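Local coordinates for microcin B17-processing protein McbD (Escherichia coli str. K-12 substr. MG1655, PDB 6GRH) that is needed to convert the inactive microcin B17 precursor into the active peptide antibiotic and belongs to the YcaO cyclodehydratase family, at residues 213-218 / 222-227. The protein carries 1 engineered substitution. Numbering follows the deposited sequence.
Sequences IFDITL and PGHAVL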
loop_
_atom_site.group_PDB
_atom_site.type_symbol
_atom_site.label_atom_id
_atom_site.label_comp_id
_atom_site.label_asym_id
_atom_site.label_seq_id
_atom_site.Cartn_x
_atom_site.Cartn_y
_atom_site.Cartn_z
ATOM N N ILE E 213 20.990 -42.816 19.074
ATOM C CA ILE E 213 21.773 -41.621 19.390
ATOM C C ILE E 213 22.990 -42.063 20.206
ATOM O O ILE E 213 22.838 -42.597 21.286
ATOM C CB ILE E 213 20.957 -40.623 20.222
ATOM C CG1 ILE E 213 19.628 -40.291 19.533
ATOM C CG2 ILE E 213 21.784 -39.363 20.499
ATOM C CD1 ILE E 213 18.697 -39.420 20.362
ATOM N N PHE E 214 24.182 -41.809 19.686
ATOM C CA PHE E 214 25.408 -42.190 20.323
ATOM C C PHE E 214 26.309 -40.970 20.570
ATOM O O PHE E 214 26.438 -40.110 19.708
ATOM C CB PHE E 214 26.149 -43.193 19.433
ATOM C CG PHE E 214 25.413 -44.488 19.208
ATOM C CD1 PHE E 214 24.954 -45.242 20.279
ATOM C CD2 PHE E 214 25.217 -44.979 17.921
ATOM C CE1 PHE E 214 24.295 -46.454 20.074
ATOM C CE2 PHE E 214 24.566 -46.193 17.713
ATOM C CZ PHE E 214 24.106 -46.925 18.790
ATOM N N ASP E 215 26.922 -40.909 21.751
ATOM C CA ASP E 215 28.052 -40.022 21.998
ATOM C C ASP E 215 29.311 -40.737 21.478
ATOM O O ASP E 215 29.739 -41.730 22.075
ATOM C CB ASP E 215 28.166 -39.717 23.500
ATOM C CG ASP E 215 29.255 -38.692 23.823
ATOM O OD1 ASP E 215 30.411 -38.854 23.374
ATOM O OD2 ASP E 215 28.964 -37.725 24.551
ATOM N N ILE E 216 29.888 -40.234 20.375
ATOM C CA ILE E 216 31.091 -40.814 19.771
ATOM C C ILE E 216 32.342 -39.944 19.963
ATOM O O ILE E 216 33.335 -40.167 19.291
ATOM C CB ILE E 216 30.904 -41.109 18.260
ATOM C CG1 ILE E 216 30.569 -39.830 17.476
ATOM C CG2 ILE E 216 29.826 -42.163 18.049
ATOM C CD1 ILE E 216 30.938 -39.913 16.010
ATOM N N THR E 217 32.311 -38.985 20.894
ATOM C CA THR E 217 33.433 -38.082 21.134
ATOM C C THR E 217 34.768 -38.833 21.218
ATOM O O THR E 217 34.822 -39.856 21.872
ATOM C CB THR E 217 33.233 -37.383 22.478
ATOM O OG1 THR E 217 31.881 -36.929 22.560
ATOM C CG2 THR E 217 34.212 -36.219 22.648
ATOM N N LEU E 218 35.831 -38.315 20.595
ATOM C CA LEU E 218 37.171 -38.897 20.744
ATOM C C LEU E 218 37.410 -39.188 22.226
ATOM O O LEU E 218 37.122 -38.321 23.050
ATOM C CB LEU E 218 38.265 -37.939 20.287
ATOM C CG LEU E 218 38.521 -37.784 18.792
ATOM C CD1 LEU E 218 39.707 -36.867 18.597
ATOM C CD2 LEU E 218 38.772 -39.122 18.140
ATOM N N PRO E 222 37.203 -33.373 25.879
ATOM C CA PRO E 222 36.053 -32.603 26.374
ATOM C C PRO E 222 34.965 -32.427 25.340
ATOM O O PRO E 222 35.149 -32.752 24.152
ATOM C CB PRO E 222 36.666 -31.243 26.707
ATOM C CG PRO E 222 37.776 -31.109 25.721
ATOM C CD PRO E 222 38.364 -32.493 25.627
ATOM N N GLY E 223 33.839 -31.881 25.775
ATOM C CA GLY E 223 32.705 -31.687 24.883
ATOM C C GLY E 223 32.078 -33.000 24.468
ATOM O O GLY E 223 32.377 -34.058 25.036
ATOM N N HIS E 224 31.220 -32.928 23.459
ATOM C CA HIS E 224 30.375 -34.046 23.073
ATOM C C HIS E 224 30.132 -34.024 21.574
ATOM O O HIS E 224 29.612 -33.032 21.047
ATOM C CB HIS E 224 29.049 -33.988 23.837
ATOM C CG HIS E 224 29.216 -34.077 25.323
ATOM N ND1 HIS E 224 29.312 -35.277 25.993
ATOM C CD2 HIS E 224 29.363 -33.113 26.261
ATOM C CE1 HIS E 224 29.489 -35.053 27.282
ATOM N NE2 HIS E 224 29.529 -33.747 27.475
ATOM N N ALA E 225 30.540 -35.092 20.891
ATOM C CA ALA E 225 30.189 -35.313 19.484
ATOM C C ALA E 225 29.037 -36.282 19.485
ATOM O O ALA E 225 29.187 -37.419 19.911
ATOM C CB ALA E 225 31.356 -35.891 18.721
ATOM N N VAL E 226 27.875 -35.835 19.053
ATOM C CA VAL E 226 26.690 -36.674 19.102
ATOM C C VAL E 226 26.289 -37.091 17.701
ATOM O O VAL E 226 26.092 -36.234 16.851
ATOM C CB VAL E 226 25.539 -35.959 19.831
ATOM C CG1 VAL E 226 24.266 -36.787 19.770
ATOM C CG2 VAL E 226 25.932 -35.726 21.293
ATOM N N LEU E 227 26.172 -38.403 17.485
ATOM C CA LEU E 227 25.810 -38.973 16.197
ATOM C C LEU E 227 24.390 -39.461 16.327
ATOM O O LEU E 227 24.097 -40.260 17.212
ATOM C CB LEU E 227 26.715 -40.169 15.862
ATOM C CG LEU E 227 26.487 -40.859 14.510
ATOM C CD1 LEU E 227 26.802 -39.952 13.352
ATOM C CD2 LEU E 227 27.313 -42.139 14.447
#
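F214 and L227 form an antiparallel hydrogen-bonded pair, both N-H...O bonds nearly straight (F214 N to L227 O 2.9 Å, L227 N to F214 O 2.8 Å), which joins strands 210-215 and 224-231 as a beta hairpin. Packing is tight from here to T217 and A225. On V226's face its CG1 meets I213 CG2 at 3.7 Å, beta-branched side chains suited to a strand; on L227's face, I216 CG1 packs against L227 CB (4.2 Å), and F214 and L227 reach Y177 of helix 157-180. I216 N bonds to A225 O (2.9 Å), and A225's small methyl lets T217 come close. Where regular strand pairing ends, side chains of T217 and D215 take over. T217 OG1 accepts A225 N (2.8 Å) and donates to D215 OD1 (2.6 Å), which also receives T217 N in an Asx turn and N184 ND2. With CG anti to its backbone N (chi1 -175°), D215 directs OD2 to H224 ND1 (2.9 Å), in the imidazole plane, the carboxylate turned 82° from the ring. S323 OG bonds to H224 NE2. Only past T217, at P222 and G223, do the chains part; T217 CG2 brushes their carbonyls, yet this loose end is buried too. G223's positive phi suits glycine. The buried D215 carboxylate, gripped at both oxygens, is probably kept ionised and would favour a proton on ND1.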